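Long-range contact in GNA33 (Neisseria gonorrhoeae FA 1090, PDB 2G5D), which probably cleaves the glycosidic bond between N-acetylmuramic acid and N-acetylglucosamine in peptidoglycan, leaving a 1,6-anhydro bond, as a lytic transglycosylase does: residues K60-L72 with A329-A341. Residues are numbered along the deposited sequence; the frame is centred on the assembly and turned at random.
Sequences KSLQSFRLGCANL and ALGTPLMGEYAGA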
loop_
_atom_site.group_PDB
_atom_site.type_symbol
_atom_site.label_atom_id
_atom_site.label_comp_id
_atom_site.label_asym_id
_atom_site.label_seq_id
_atom_site.Cartn_x
_atom_site.Cartn_y
_atom_site.Cartn_z
ATOM N N LYS A 60 -2.581 -15.002 14.935
ATOM C CA LYS A 60 -2.157 -14.317 13.730
ATOM C C LYS A 60 -2.453 -12.807 13.805
ATOM O O LYS A 60 -1.588 -12.007 13.424
ATOM C CB LYS A 60 -2.721 -14.993 12.465
ATOM C CG LYS A 60 -1.897 -16.198 12.060
ATOM C CD LYS A 60 -2.433 -16.941 10.839
ATOM C CE LYS A 60 -1.771 -18.319 10.683
ATOM N NZ LYS A 60 -1.780 -19.133 11.976
ATOM N N SER A 61 -3.623 -12.409 14.339
ATOM C CA SER A 61 -3.931 -10.980 14.509
ATOM C C SER A 61 -2.959 -10.351 15.483
ATOM O O SER A 61 -2.538 -9.205 15.288
ATOM C CB SER A 61 -5.370 -10.744 15.040
ATOM O OG SER A 61 -6.318 -11.440 14.258
ATOM N N LEU A 62 -2.598 -11.095 16.534
ATOM C CA LEU A 62 -1.600 -10.590 17.514
ATOM C C LEU A 62 -0.220 -10.404 16.893
ATOM O O LEU A 62 0.408 -9.375 17.126
ATOM C CB LEU A 62 -1.547 -11.418 18.810
ATOM C CG LEU A 62 -0.566 -10.952 19.916
ATOM C CD1 LEU A 62 -0.894 -9.547 20.424
ATOM C CD2 LEU A 62 -0.536 -11.919 21.068
ATOM N N GLN A 63 0.254 -11.381 16.109
ATOM C CA GLN A 63 1.480 -11.194 15.314
ATOM C C GLN A 63 1.420 -9.895 14.500
ATOM O O GLN A 63 2.349 -9.083 14.522
ATOM C CB GLN A 63 1.703 -12.371 14.362
ATOM C CG GLN A 63 2.226 -13.625 15.045
ATOM C CD GLN A 63 2.272 -14.789 14.103
ATOM O OE1 GLN A 63 1.231 -15.267 13.636
ATOM N NE2 GLN A 63 3.451 -15.254 13.811
ATOM N N SER A 64 0.319 -9.695 13.786
ATOM C CA SER A 64 0.172 -8.537 12.918
ATOM C C SER A 64 0.196 -7.236 13.746
ATOM O O SER A 64 0.912 -6.284 13.400
ATOM C CB SER A 64 -1.113 -8.696 12.106
ATOM O OG SER A 64 -1.250 -7.709 11.109
ATOM N N PHE A 65 -0.542 -7.200 14.860
ATOM C CA PHE A 65 -0.537 -6.009 15.761
ATOM C C PHE A 65 0.853 -5.663 16.315
ATOM O O PHE A 65 1.231 -4.490 16.368
ATOM C CB PHE A 65 -1.561 -6.141 16.913
ATOM C CG PHE A 65 -1.725 -4.867 17.730
ATOM C CD1 PHE A 65 -2.257 -3.711 17.161
ATOM C CD2 PHE A 65 -1.325 -4.828 19.063
ATOM C CE1 PHE A 65 -2.389 -2.530 17.914
ATOM C CE2 PHE A 65 -1.457 -3.653 19.839
ATOM C CZ PHE A 65 -1.996 -2.507 19.267
ATOM N N ARG A 66 1.588 -6.688 16.755
ATOM C CA ARG A 66 2.968 -6.570 17.266
ATOM C C ARG A 66 3.925 -5.952 16.256
ATOM O O ARG A 66 4.773 -5.137 16.628
ATOM C CB ARG A 66 3.532 -7.948 17.709
ATOM C CG ARG A 66 3.117 -8.478 19.112
ATOM C CD ARG A 66 4.108 -9.590 19.511
ATOM N NE ARG A 66 3.704 -10.341 20.701
ATOM C CZ ARG A 66 4.436 -11.303 21.271
ATOM N NH1 ARG A 66 5.622 -11.628 20.772
ATOM N NH2 ARG A 66 3.980 -11.940 22.344
ATOM N N LEU A 67 3.795 -6.334 14.978
ATOM C CA LEU A 67 4.588 -5.719 13.901
ATOM C C LEU A 67 4.313 -4.199 13.767
ATOM O O LEU A 67 5.237 -3.399 13.624
ATOM C CB LEU A 67 4.334 -6.447 12.561
ATOM C CG LEU A 67 4.794 -7.899 12.390
ATOM C CD1 LEU A 67 4.032 -8.643 11.263
ATOM C CD2 LEU A 67 6.270 -7.998 12.146
ATOM N N GLY A 68 3.041 -3.809 13.810
ATOM C CA GLY A 68 2.683 -2.396 13.748
ATOM C C GLY A 68 3.214 -1.599 14.941
ATOM O O GLY A 68 3.575 -0.442 14.786
ATOM N N CYS A 69 3.297 -2.236 16.111
ATOM C CA CYS A 69 3.758 -1.600 17.358
ATOM C C CYS A 69 5.176 -1.078 17.374
ATOM O O CYS A 69 5.477 -0.164 18.161
ATOM C CB CYS A 69 3.507 -2.495 18.578
ATOM S SG CYS A 69 1.794 -2.556 19.103
ATOM N N ALA A 70 6.060 -1.616 16.514
ATOM C CA ALA A 70 7.432 -1.070 16.398
ATOM C C ALA A 70 7.407 0.455 16.220
ATOM O O ALA A 70 8.285 1.173 16.718
ATOM C CB ALA A 70 8.210 -1.731 15.252
ATOM N N ASN A 71 6.395 0.947 15.517
ATOM C CA ASN A 71 6.143 2.399 15.403
ATOM C C ASN A 71 4.919 2.886 16.211
ATOM O O ASN A 71 4.946 3.973 16.805
ATOM C CB ASN A 71 5.976 2.812 13.928
ATOM C CG ASN A 71 7.309 2.881 13.160
ATOM O OD1 ASN A 71 8.390 2.649 13.710
ATOM N ND2 ASN A 71 7.224 3.208 11.879
ATOM N N LEU A 72 3.841 2.107 16.213
ATOM C CA LEU A 72 2.589 2.536 16.830
ATOM C C LEU A 72 2.748 2.762 18.332
ATOM O O LEU A 72 2.062 3.608 18.913
ATOM C CB LEU A 72 1.485 1.506 16.566
ATOM C CG LEU A 72 0.017 1.846 16.257
ATOM C CD1 LEU A 72 -0.897 0.837 16.950
ATOM C CD2 LEU A 72 -0.400 3.278 16.552
ATOM N N ALA A 329 2.080 2.359 5.112
ATOM C CA ALA A 329 1.960 3.742 5.586
ATOM C C ALA A 329 2.408 3.923 7.040
ATOM O O ALA A 329 2.916 4.976 7.400
ATOM C CB ALA A 329 0.546 4.224 5.427
ATOM N N LEU A 330 2.206 2.887 7.861
ATOM C CA LEU A 330 2.658 2.891 9.256
ATOM C C LEU A 330 4.189 2.761 9.383
ATOM O O LEU A 330 4.776 3.021 10.456
ATOM C CB LEU A 330 1.922 1.794 10.049
ATOM C CG LEU A 330 2.107 1.533 11.554
ATOM C CD1 LEU A 330 2.018 2.810 12.393
ATOM C CD2 LEU A 330 1.085 0.478 12.043
ATOM N N GLY A 331 4.840 2.365 8.289
ATOM C CA GLY A 331 6.306 2.287 8.263
ATOM C C GLY A 331 6.801 0.937 8.743
ATOM O O GLY A 331 7.989 0.775 9.068
ATOM N N THR A 332 5.877 -0.025 8.798
ATOM C CA THR A 332 6.153 -1.373 9.296
ATOM C C THR A 332 5.789 -2.439 8.249
ATOM O O THR A 332 4.921 -2.203 7.395
ATOM C CB THR A 332 5.424 -1.674 10.660
ATOM O OG1 THR A 332 3.999 -1.541 10.500
ATOM C CG2 THR A 332 5.925 -0.733 11.763
ATOM N N PRO A 333 6.469 -3.606 8.292
ATOM C CA PRO A 333 6.196 -4.691 7.333
ATOM C C PRO A 333 4.803 -5.386 7.434
ATOM O O PRO A 333 4.396 -5.860 8.501
ATOM C CB PRO A 333 7.354 -5.675 7.587
ATOM C CG PRO A 333 7.816 -5.395 8.992
ATOM C CD PRO A 333 7.592 -3.930 9.207
ATOM N N LEU A 334 4.084 -5.472 6.315
ATOM C CA LEU A 334 2.731 -6.016 6.347
ATOM C C LEU A 334 2.721 -7.552 6.344
ATOM O O LEU A 334 3.535 -8.200 5.654
ATOM C CB LEU A 334 1.898 -5.477 5.169
ATOM C CG LEU A 334 1.843 -3.959 4.963
ATOM C CD1 LEU A 334 1.119 -3.595 3.662
ATOM C CD2 LEU A 334 1.189 -3.291 6.148
ATOM N N MET A 335 1.807 -8.124 7.129
ATOM C CA MET A 335 1.640 -9.553 7.222
ATOM C C MET A 335 0.492 -9.956 6.319
ATOM O O MET A 335 -0.628 -9.457 6.470
ATOM C CB MET A 335 1.334 -9.944 8.666
ATOM C CG MET A 335 1.240 -11.424 8.935
ATOM S SD MET A 335 0.683 -11.702 10.620
ATOM C CE MET A 335 0.171 -13.404 10.556
ATOM N N GLY A 336 0.776 -10.865 5.397
ATOM C CA GLY A 336 -0.235 -11.399 4.473
ATOM C C GLY A 336 -1.488 -11.888 5.167
ATOM O O GLY A 336 -1.408 -12.661 6.147
ATOM N N GLU A 337 -2.635 -11.392 4.678
ATOM C CA GLU A 337 -3.977 -11.778 5.151
ATOM C C GLU A 337 -4.459 -11.174 6.467
ATOM O O GLU A 337 -5.618 -11.408 6.850
ATOM C CB GLU A 337 -4.114 -13.292 5.243
ATOM C CG GLU A 337 -4.255 -13.965 3.922
ATOM C CD GLU A 337 -4.308 -15.463 4.069
ATOM O OE1 GLU A 337 -3.362 -16.117 3.640
ATOM O OE2 GLU A 337 -5.290 -15.993 4.623
ATOM N N TYR A 338 -3.582 -10.399 7.119
ATOM C CA TYR A 338 -3.791 -9.829 8.451
ATOM C C TYR A 338 -3.447 -8.339 8.503
ATOM O O TYR A 338 -3.236 -7.767 9.570
ATOM C CB TYR A 338 -3.048 -10.652 9.528
ATOM C CG TYR A 338 -3.793 -11.941 9.766
ATOM C CD1 TYR A 338 -3.470 -13.111 9.065
ATOM C CD2 TYR A 338 -4.878 -11.965 10.642
ATOM C CE1 TYR A 338 -4.239 -14.279 9.241
ATOM C CE2 TYR A 338 -5.632 -13.115 10.828
ATOM C CZ TYR A 338 -5.323 -14.254 10.137
ATOM O OH TYR A 338 -6.111 -15.358 10.374
ATOM N N ALA A 339 -3.406 -7.725 7.328
ATOM C CA ALA A 339 -3.193 -6.286 7.206
ATOM C C ALA A 339 -4.047 -5.721 6.083
ATOM O O ALA A 339 -4.454 -6.435 5.157
ATOM C CB ALA A 339 -1.705 -5.953 6.978
ATOM N N GLY A 340 -4.362 -4.443 6.192
ATOM C CA GLY A 340 -5.116 -3.779 5.146
ATOM C C GLY A 340 -4.820 -2.312 5.014
ATOM O O GLY A 340 -4.232 -1.711 5.919
ATOM N N ALA A 341 -5.191 -1.749 3.863
ATOM C CA ALA A 341 -5.149 -0.306 3.649
ATOM C C ALA A 341 -6.517 0.347 3.878
ATOM O O ALA A 341 -7.559 -0.198 3.483
ATOM C CB ALA A 341 -4.590 0.051 2.229
HETATM O O HOH W 1 0.670 -6.592 9.395
#
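The ring of Y338 takes K60 on one face: CB of K60 stands 3.6 Å from the ring centroid, 15° off the normal, a CH-pi contact, and CD lies on the same side, out past the rim near CE1. The lysine nitrogen carries on to a salt bridge with D57, while S61 OG approaches the same ring obliquely and hydrogen-bonds to L369 O. A second flat group, the amide of N71, uses its ND2 to donate to L330 O, 2.8 Å away, in the carbonyl plane and with the N-H fairly straight at 157°; the methyl CG2 of T332 lies over one face of this amide.

Between these ends S64 OG donates to Y338 O at 2.5 Å from above the carbonyl plane; its rotamer (chi1 -172°), with OG beside the carbonyl carbon, turns the hydroxyl there. The extended M335 chain crosses K60 at about a right angle, bringing SD within 3.6 Å of K60 O. L67 CD1 lies 4.0 Å from M335 CB, and L330 CD2 sits against G68 CA, 3.7 Å away.

The contact lays helix 58-72 along the loop running into strand 339-342, which pairs with strands 365-375 and 384-391. Hydrogen bonds from S64 and N71 hold the loop against the helix, with apolar packing between them and the sulfur beyond S64, beside K60. S64's buried hydroxyl also accepts from a water bound to M335 N, so both its roles are filled; P333 O, partly covered by L67 CD1, has no partner in the model, a probable desolvation cost.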